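Local structure of Pre-mRNA-splicing factor SAD1 (Saccharomyces cerevisiae, 4MSX) at residues 377-382 against 474-479; 417-422 against 436-441. The protein promotes assembly of newly made U4 snRNA into the U4/U6 snRNP and is required for pre-mRNA splicing, although its ubiquitin-specific-protease domain is catalytically inactive. All blocks are in the same frame, centred on the assembly; numbering follows the deposited sequence. Where two conformers were deposited one is given.

Overall arrangement
Both contacts belong to one mixed sheet of the USP domain, far along the chain from the zinc-binding N-terminal module. Contact 1 pairs strand 374-379 with strand 472-480, and contact 2 pairs strand 409-421 with strand 438-446, so contact 2 is nested within the loop that contact 1 closes. Their centres lie about 14 Å apart. Strands 409-421 and 472-480 are neighbours in the sheet, and Val417 makes probable backbone hydrogen bonds to Phe474 and Ile475. Phe474 also packs on Trp440, and Phe382 meets His419, so aromatic packing joins the two contacts directly. Backbone bonds and rings thus tie late strands of the USP domain into one sheet, away from the zinc site.

Contact 1: residues 377-382 against 474-479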
ATOM      1  N   PHE A 377      -3.639  15.318   1.587  1.00 22.74           N
ATOM      2  CA  PHE A 377      -2.945  16.515   1.113  1.00 23.45           C
ATOM      3  C   PHE A 377      -1.686  16.095   0.395  1.00 26.03           C
ATOM      4  O   PHE A 377      -1.024  15.139   0.794  1.00 25.49           O
ATOM      5  CB  PHE A 377      -2.447  17.361   2.281  1.00 24.15           C
ATOM      6  CG  PHE A 377      -3.561  17.953   3.130  1.00 26.03           C
ATOM      7  CD1 PHE A 377      -4.710  18.453   2.535  1.00 30.53           C
ATOM      8  CD2 PHE A 377      -3.421  18.022   4.506  1.00 30.16           C
ATOM      9  CE1 PHE A 377      -5.733  19.039   3.310  1.00 32.81           C
ATOM     10  CE2 PHE A 377      -4.458  18.590   5.309  1.00 34.02           C
ATOM     11  CZ  PHE A 377      -5.600  19.071   4.711  1.00 28.46           C
ATOM     12  N   HIS A 378      -1.317  16.893  -0.580  1.00 21.35           N
ATOM     13  CA  HIS A 378      -0.006  16.752  -1.246  1.00 25.47           C
ATOM     14  C   HIS A 378       0.710  18.111  -1.107  1.00 25.66           C
ATOM     15  O   HIS A 378       0.113  19.150  -1.413  1.00 27.54           O
ATOM     16  CB  HIS A 378      -0.256  16.473  -2.721  1.00 24.79           C
ATOM     17  CG  HIS A 378       0.895  16.823  -3.633  1.00 25.26           C
ATOM     18  ND1 HIS A 378       0.738  17.642  -4.733  1.00 27.21           N
ATOM     19  CD2 HIS A 378       2.189  16.409  -3.644  1.00 28.62           C
ATOM     20  CE1 HIS A 378       1.900  17.745  -5.370  1.00 28.14           C
ATOM     21  NE2 HIS A 378       2.782  16.971  -4.760  1.00 25.84           N
ATOM     22  N   PHE A 379       1.965  18.098  -0.680  1.00 25.45           N
ATOM     23  CA  PHE A 379       2.756  19.363  -0.578  1.00 25.78           C
ATOM     24  C   PHE A 379       3.566  19.479  -1.833  1.00 27.55           C
ATOM     25  O   PHE A 379       4.330  18.576  -2.158  1.00 28.31           O
ATOM     26  CB  PHE A 379       3.607  19.335   0.670  1.00 23.87           C
ATOM     27  CG  PHE A 379       2.749  19.226   1.912  1.00 26.87           C
ATOM     28  CD1 PHE A 379       2.161  20.369   2.473  1.00 30.67           C
ATOM     29  CD2 PHE A 379       2.426  17.989   2.436  1.00 26.39           C
ATOM     30  CE1 PHE A 379       1.298  20.251   3.593  1.00 29.26           C
ATOM     31  CE2 PHE A 379       1.558  17.854   3.534  1.00 28.07           C
ATOM     32  CZ  PHE A 379       1.004  18.985   4.114  1.00 28.24           C
ATOM     33  N   ASN A 380       3.405  20.586  -2.554  1.00 26.68           N
ATOM     34  CA  ASN A 380       3.926  20.605  -3.927  1.00 26.43           C
ATOM     35  C   ASN A 380       5.430  20.879  -3.919  1.00 28.79           C
ATOM     36  O   ASN A 380       5.852  22.005  -4.139  1.00 30.54           O
ATOM     37  CB  ASN A 380       3.205  21.666  -4.733  1.00 31.64           C
ATOM     38  CG  ASN A 380       3.541  21.573  -6.216  1.00 43.23           C
ATOM     39  OD1 ASN A 380       4.129  20.576  -6.658  1.00 41.42           O
ATOM     40  ND2 ASN A 380       3.179  22.590  -6.982  1.00 40.24           N
ATOM     41  N   ARG A 381       6.221  19.855  -3.658  1.00 26.22           N
ATOM     42  CA  ARG A 381       7.686  19.990  -3.582  1.00 29.06           C
ATOM     43  C   ARG A 381       8.390  20.181  -4.933  1.00 32.91           C
ATOM     44  O   ARG A 381       9.408  20.897  -5.023  1.00 30.21           O
ATOM     45  CB  ARG A 381       8.260  18.715  -2.972  1.00 29.95           C
ATOM     46  CG  ARG A 381       7.697  18.382  -1.559  1.00 35.73           C
ATOM     47  CD  ARG A 381       8.312  19.318  -0.486  1.00 23.04           C
ATOM     48  NE  ARG A 381       7.728  19.088   0.851  1.00 29.33           N
ATOM     49  CZ  ARG A 381       8.034  19.831   1.917  1.00 34.38           C
ATOM     50  NH1 ARG A 381       8.883  20.880   1.804  1.00 25.76           N
ATOM     51  NH2 ARG A 381       7.481  19.542   3.072  1.00 26.65           N
ATOM     52  N   PHE A 382       7.892  19.492  -5.957  1.00 28.52           N
ATOM     53  CA  PHE A 382       8.642  19.353  -7.220  1.00 30.11           C
ATOM     54  C   PHE A 382       8.185  20.204  -8.358  1.00 38.16           C
ATOM     55  O   PHE A 382       7.043  20.144  -8.783  1.00 36.62           O
ATOM     56  CB  PHE A 382       8.510  17.923  -7.741  1.00 31.47           C
ATOM     57  CG  PHE A 382       9.116  16.912  -6.837  1.00 38.43           C
ATOM     58  CD1 PHE A 382      10.413  17.065  -6.395  1.00 33.84           C
ATOM     59  CD2 PHE A 382       8.382  15.812  -6.402  1.00 50.81           C
ATOM     60  CE1 PHE A 382      11.001  16.154  -5.538  1.00 30.88           C
ATOM     61  CE2 PHE A 382       8.955  14.878  -5.549  1.00 53.68           C
ATOM     62  CZ  PHE A 382      10.264  15.060  -5.098  1.00 56.57           C
ATOM     63  N   PHE A 474       5.438  14.876   2.171  1.00 24.75           N
ATOM     64  CA  PHE A 474       5.023  14.982   0.768  1.00 21.38           C
ATOM     65  C   PHE A 474       3.512  14.725   0.632  1.00 25.04           C
ATOM     66  O   PHE A 474       2.818  15.454  -0.072  1.00 25.04           O
ATOM     67  CB  PHE A 474       5.794  13.933  -0.067  1.00 23.16           C
ATOM     68  CG  PHE A 474       5.471  13.959  -1.540  1.00 26.99           C
ATOM     69  CD1 PHE A 474       5.816  15.056  -2.328  1.00 27.89           C
ATOM     70  CD2 PHE A 474       4.875  12.849  -2.152  1.00 26.41           C
ATOM     71  CE1 PHE A 474       5.531  15.079  -3.688  1.00 29.76           C
ATOM     72  CE2 PHE A 474       4.590  12.869  -3.526  1.00 25.88           C
ATOM     73  CZ  PHE A 474       4.921  13.956  -4.298  1.00 23.97           C
ATOM     74  N   ILE A 475       3.017  13.636   1.248  1.00 22.31           N
ATOM     75  CA  ILE A 475       1.600  13.338   1.266  0.60 22.23           C
ATOM     76  C   ILE A 475       1.153  13.013   2.686  1.00 23.16           C
ATOM     77  O   ILE A 475       1.867  12.339   3.422  1.00 26.66           O
ATOM     78  CB  ILE A 475       1.292  12.045   0.397  0.60 24.23           C
ATOM     79  CG1 ILE A 475       1.155  12.420  -1.067  0.60 27.81           C
ATOM     80  CG2 ILE A 475       0.006  11.349   0.884  0.60 26.88           C
ATOM     81  CD1 ILE A 475       1.223  11.171  -1.957  0.60 28.49           C
ATOM     82  N   GLN A 476      -0.032  13.459   3.054  1.00 22.11           N
ATOM     83  CA  GLN A 476      -0.578  13.110   4.372  1.00 19.91           C
ATOM     84  C   GLN A 476      -1.991  12.666   4.234  1.00 23.32           C
ATOM     85  O   GLN A 476      -2.715  13.158   3.377  1.00 26.13           O
ATOM     86  CB  GLN A 476      -0.620  14.348   5.351  1.00 23.93           C
ATOM     87  CG  GLN A 476       0.798  14.762   5.742  1.00 25.78           C
ATOM     88  CD  GLN A 476       0.801  15.988   6.642  1.00 31.53           C
ATOM     89  OE1 GLN A 476      -0.171  16.786   6.646  1.00 28.24           O
ATOM     90  NE2 GLN A 476       1.859  16.115   7.441  1.00 30.74           N
ATOM     91  N   VAL A 477      -2.408  11.808   5.167  1.00 23.74           N
ATOM     92  CA  VAL A 477      -3.809  11.380   5.176  1.00 21.82           C
ATOM     93  C   VAL A 477      -4.345  11.803   6.545  1.00 24.67           C
ATOM     94  O   VAL A 477      -3.749  11.458   7.550  1.00 26.01           O
ATOM     95  CB  VAL A 477      -3.985   9.850   5.054  1.00 24.20           C
ATOM     96  CG1 VAL A 477      -5.476   9.448   5.202  1.00 21.75           C
ATOM     97  CG2 VAL A 477      -3.446   9.333   3.673  1.00 22.87           C
ATOM     98  N   TRP A 478      -5.410  12.591   6.528  1.00 26.76           N
ATOM     99  CA  TRP A 478      -6.067  13.085   7.768  1.00 26.81           C
ATOM    100  C   TRP A 478      -7.442  12.458   7.854  1.00 30.48           C
ATOM    101  O   TRP A 478      -8.133  12.322   6.820  1.00 28.86           O
ATOM    102  CB  TRP A 478      -6.212  14.612   7.704  1.00 24.02           C
ATOM    103  CG  TRP A 478      -4.900  15.320   7.812  1.00 23.78           C
ATOM    104  CD1 TRP A 478      -3.971  15.477   6.804  1.00 26.49           C
ATOM    105  CD2 TRP A 478      -4.327  15.933   8.981  1.00 27.70           C
ATOM    106  NE1 TRP A 478      -2.879  16.159   7.283  1.00 30.42           N
ATOM    107  CE2 TRP A 478      -3.088  16.479   8.602  1.00 31.32           C
ATOM    108  CE3 TRP A 478      -4.782  16.135  10.312  1.00 30.08           C
ATOM    109  CZ2 TRP A 478      -2.250  17.173   9.508  1.00 30.04           C
ATOM    110  CZ3 TRP A 478      -3.958  16.826  11.198  1.00 29.02           C
ATOM    111  CH2 TRP A 478      -2.708  17.328  10.791  1.00 28.49           C
ATOM    112  N   GLU A 479      -7.875  12.096   9.075  1.00 26.71           N
ATOM    113  CA  GLU A 479      -9.142  11.416   9.220  1.00 27.32           C
ATOM    114  C   GLU A 479     -10.096  12.286  10.083  1.00 30.53           C
ATOM    115  O   GLU A 479      -9.694  12.821  11.126  1.00 29.02           O
ATOM    116  CB  GLU A 479      -8.977  10.066   9.937  1.00 31.11           C
ATOM    117  CG  GLU A 479     -10.316   9.353  10.099  1.00 39.76           C
ATOM    118  CD  GLU A 479     -10.195   7.898  10.607  1.00 47.58           C
ATOM    119  OE1 GLU A 479      -9.159   7.548  11.249  1.00 43.71           O
ATOM    120  OE2 GLU A 479     -11.152   7.117  10.354  1.00 52.76           O
TER
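An aromatic cluster of His378, Phe382 and Phe474 sits on an antiparallel strand pair in the sheet of the USP domain, beside a classic beta bulge where Phe474 and Ile475 both face Val417. Phe377 and Gln476 form a hydrogen-bonded pair, each N reaching the other's O over 3.0 Å; beyond them Phe379 N reaches Phe474 O at 2.8 Å. Phe474, with CG anti to the backbone N (chi1 -179°), sends its ring across to the other strand, where His378 turns an edge toward its face, the planes 80° apart. ND1 of that histidine is hydrogen-bonded to the Thr324 hydroxyl, so an imidazole suits a place needing both an aromatic edge and a polar atom. On the other face of the sheet, CD2 of Phe377 comes within 3.4 Å of NE1 of Trp478, the rings oblique to each other. That indole N-H donates to Gln476 OE1 (2.9 Å), which lies in the indole plane, while the donor stands 44° above the amide's carbonyl plane; Asn416 holds Gln476 NE2. A leucine in place of Trp478 would probably leave Gln476 OE1 without its donor and Phe377 without its aromatic neighbour. The buried amide is thus held at both ends, its polarity satisfied among aromatic rings.

Contact 2: residues 417-422 against 436-441; sequences VVHVVI and EKSHWI
Strands 417-421 and 438-441 run antiparallel at 145°, with Val418-Ile441 and Val420-His439 as hydrogen-bonded pairs and a further bond from Ile422 N to Lys437 O. His419 and Trp440 share a face of the sheet at a non-hydrogen-bonded pair. CD2 of His419 sits 3.5 Å from CH2 of Trp440, over one indole face toward the rim, the ring planes 45° apart. The His419 side chain swings opposite its own backbone N (chi1 177°), which carries the ring over toward Ser438, whose OG is 2.8 Å from His419 NE2; ND1 of His419 is hydrogen-bonded to Glu472. A short hydroxyl side chain suits this place because OG reaches the imidazole edge, near its plane, directly from the strand. On the opposite face His439 lies beside Val420, its ring nitrogens bonded to Asp193 and Asp456. Near the loop end, the carboxylate carbon CD of Glu436 approaches CG1 of Val421 at 3.8 Å. Beta-branched residues suit such extended strands, and helix 189-203 packs against Val417 and Trp440. Two consecutive antiparallel strands, joined through a partly unmodelled connection, make this a beta hairpin in the mixed sheet of the USP domain.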
ATOM      1  N   VAL A 417       3.676  10.522   4.362  1.00 23.30           N
ATOM      2  CA  VAL A 417       4.694   9.971   3.444  1.00 22.09           C
ATOM      3  C   VAL A 417       5.780  11.029   3.340  1.00 24.08           C
ATOM      4  O   VAL A 417       5.496  12.176   2.990  1.00 25.99           O
ATOM      5  CB  VAL A 417       4.092   9.701   2.088  1.00 23.05           C
ATOM      6  CG1 VAL A 417       5.169   9.122   1.071  1.00 24.13           C
ATOM      7  CG2 VAL A 417       2.948   8.631   2.248  1.00 22.83           C
ATOM      8  N   VAL A 418       7.009  10.612   3.567  1.00 24.29           N
ATOM      9  CA  VAL A 418       8.134  11.516   3.686  1.00 25.97           C
ATOM     10  C   VAL A 418       9.111  11.292   2.550  1.00 28.20           C
ATOM     11  O   VAL A 418       9.337  10.144   2.099  1.00 27.53           O
ATOM     12  CB  VAL A 418       8.831  11.228   5.028  1.00 33.66           C
ATOM     13  CG1 VAL A 418      10.242  11.739   5.026  1.00 40.41           C
ATOM     14  CG2 VAL A 418       7.967  11.864   6.170  1.00 31.49           C
ATOM     15  N   HIS A 419       9.713  12.389   2.098  1.00 24.77           N
ATOM     16  CA  HIS A 419      10.648  12.337   0.991  1.00 26.32           C
ATOM     17  C   HIS A 419      12.078  12.392   1.562  1.00 36.19           C
ATOM     18  O   HIS A 419      12.376  13.221   2.393  1.00 30.62           O
ATOM     19  CB  HIS A 419      10.410  13.527   0.051  1.00 28.96           C
ATOM     20  CG  HIS A 419      11.377  13.587  -1.089  1.00 35.19           C
ATOM     21  ND1 HIS A 419      12.239  14.646  -1.277  1.00 40.22           N
ATOM     22  CD2 HIS A 419      11.632  12.709  -2.093  1.00 31.95           C
ATOM     23  CE1 HIS A 419      12.977  14.421  -2.353  1.00 40.26           C
ATOM     24  NE2 HIS A 419      12.624  13.258  -2.870  1.00 34.68           N
ATOM     25  N   VAL A 420      12.953  11.517   1.091  1.00 32.16           N
ATOM     26  CA  VAL A 420      14.323  11.409   1.598  1.00 37.15           C
ATOM     27  C   VAL A 420      15.201  11.365   0.372  1.00 41.88           C
ATOM     28  O   VAL A 420      14.867  10.678  -0.619  1.00 36.49           O
ATOM     29  CB  VAL A 420      14.492  10.079   2.429  1.00 47.34           C
ATOM     30  CG1 VAL A 420      15.926   9.710   2.595  1.00 56.12           C
ATOM     31  CG2 VAL A 420      13.842  10.250   3.790  1.00 56.24           C
ATOM     32  N   VAL A 421      16.325  12.076   0.407  1.00 36.19           N
ATOM     33  CA  VAL A 421      17.244  12.049  -0.739  1.00 39.27           C
ATOM     34  C   VAL A 421      18.378  11.053  -0.544  1.00 45.89           C
ATOM     35  O   VAL A 421      18.957  10.970   0.527  1.00 48.23           O
ATOM     36  CB  VAL A 421      17.869  13.454  -1.046  1.00 57.66           C
ATOM     37  CG1 VAL A 421      19.169  13.307  -1.849  1.00 58.50           C
ATOM     38  CG2 VAL A 421      16.904  14.289  -1.834  1.00 56.58           C
ATOM     39  N   ILE A 422      18.685  10.303  -1.601  1.00 57.70           N
ATOM     40  CA  ILE A 422      19.789   9.338  -1.578  1.00 77.90           C
ATOM     41  C   ILE A 422      20.704   9.532  -2.796  1.00 68.17           C
ATOM     42  O   ILE A 422      20.595  10.526  -3.543  1.00 83.64           O
ATOM     43  CB  ILE A 422      19.263   7.887  -1.582  0.99 83.68           C
ATOM     44  CG1 ILE A 422      18.139   7.744  -2.620  0.75 60.57           C
ATOM     45  CG2 ILE A 422      18.779   7.479  -0.182  1.00 71.43           C
ATOM     46  CD1 ILE A 422      17.662   6.302  -2.876  1.00 62.64           C
ATOM     47  N   GLU A 436      19.478  14.499  -8.074  1.00 48.01           N
ATOM     48  CA  GLU A 436      19.403  13.658  -6.873  1.00 39.87           C
ATOM     49  C   GLU A 436      18.251  12.628  -7.052  1.00 36.51           C
ATOM     50  O   GLU A 436      17.357  12.831  -7.888  1.00 37.62           O
ATOM     51  CB  GLU A 436      19.223  14.512  -5.631  1.00 48.10           C
ATOM     52  CG  GLU A 436      20.476  15.310  -5.284  1.00 56.62           C
ATOM     53  CD  GLU A 436      20.290  16.234  -4.079  1.00 65.21           C
ATOM     54  OE1 GLU A 436      19.160  16.728  -3.862  1.00 56.02           O
ATOM     55  OE2 GLU A 436      21.272  16.461  -3.343  1.00 61.87           O
ATOM     56  N   LYS A 437      18.319  11.523  -6.319  1.00 41.42           N
ATOM     57  CA  LYS A 437      17.301  10.477  -6.417  1.00 38.80           C
ATOM     58  C   LYS A 437      16.348  10.516  -5.207  1.00 37.47           C
ATOM     59  O   LYS A 437      16.773  10.668  -4.057  1.00 36.71           O
ATOM     60  CB  LYS A 437      17.910   9.087  -6.478  1.00 44.97           C
ATOM     61  CG  LYS A 437      16.907   8.086  -7.050  1.00 70.56           C
ATOM     62  CD  LYS A 437      17.147   6.642  -6.634  1.00 90.06           C
ATOM     63  CE  LYS A 437      15.919   5.798  -6.963  1.00 85.49           C
ATOM     64  NZ  LYS A 437      15.536   5.960  -8.408  1.00 66.64           N
ATOM     65  N   SER A 438      15.061  10.366  -5.483  1.00 33.76           N
ATOM     66  CA  SER A 438      14.039  10.367  -4.389  1.00 32.60           C
ATOM     67  C   SER A 438      13.895   8.985  -3.755  1.00 37.68           C
ATOM     68  O   SER A 438      13.868   7.971  -4.473  1.00 37.69           O
ATOM     69  CB  SER A 438      12.700  10.757  -4.989  1.00 36.57           C
ATOM     70  OG  SER A 438      12.692  12.121  -5.435  1.00 31.44           O
ATOM     71  N   HIS A 439      13.768   8.931  -2.431  1.00 35.16           N
ATOM     72  CA  HIS A 439      13.419   7.712  -1.717  1.00 33.13           C
ATOM     73  C   HIS A 439      12.195   8.082  -0.853  1.00 34.37           C
ATOM     74  O   HIS A 439      12.104   9.219  -0.349  1.00 32.11           O
ATOM     75  CB  HIS A 439      14.593   7.268  -0.853  1.00 33.76           C
ATOM     76  CG  HIS A 439      14.296   6.135   0.094  1.00 41.20           C
ATOM     77  ND1 HIS A 439      13.659   4.963  -0.290  1.00 43.99           N
ATOM     78  CD2 HIS A 439      14.577   5.994   1.417  1.00 37.18           C
ATOM     79  CE1 HIS A 439      13.541   4.166   0.760  1.00 44.06           C
ATOM     80  NE2 HIS A 439      14.092   4.764   1.808  1.00 41.69           N
ATOM     81  N   TRP A 440      11.282   7.136  -0.668  1.00 27.95           N
ATOM     82  CA  TRP A 440       9.983   7.454  -0.015  1.00 28.10           C
ATOM     83  C   TRP A 440       9.832   6.556   1.195  1.00 32.01           C
ATOM     84  O   TRP A 440      10.057   5.336   1.113  1.00 29.84           O
ATOM     85  CB  TRP A 440       8.829   7.206  -1.025  1.00 27.25           C
ATOM     86  CG  TRP A 440       8.978   8.038  -2.278  1.00 26.81           C
ATOM     87  CD1 TRP A 440       9.412   7.639  -3.535  1.00 24.51           C
ATOM     88  CD2 TRP A 440       8.693   9.436  -2.366  1.00 22.07           C
ATOM     89  NE1 TRP A 440       9.404   8.733  -4.383  1.00 26.47           N
ATOM     90  CE2 TRP A 440       8.993   9.849  -3.676  1.00 25.06           C
ATOM     91  CE3 TRP A 440       8.222  10.377  -1.432  1.00 24.49           C
ATOM     92  CZ2 TRP A 440       8.823  11.162  -4.102  1.00 28.30           C
ATOM     93  CZ3 TRP A 440       8.033  11.682  -1.842  1.00 27.64           C
ATOM     94  CH2 TRP A 440       8.344  12.077  -3.176  1.00 28.81           C
ATOM     95  N   ILE A 441       9.445   7.139   2.320  1.00 25.16           N
ATOM     96  CA  ILE A 441       9.190   6.297   3.486  0.51 30.44           C
ATOM     97  C   ILE A 441       7.842   6.684   4.072  1.00 25.58           C
ATOM     98  O   ILE A 441       7.308   7.762   3.806  1.00 29.49           O
ATOM     99  CB  ILE A 441      10.292   6.423   4.530  0.51 32.20           C
ATOM    100  CG1 ILE A 441      10.288   7.831   5.104  0.51 28.59           C
ATOM    101  CG2 ILE A 441      11.699   6.096   3.901  0.51 36.04           C
ATOM    102  CD1 ILE A 441      11.328   8.029   6.192  0.51 38.01           C
TER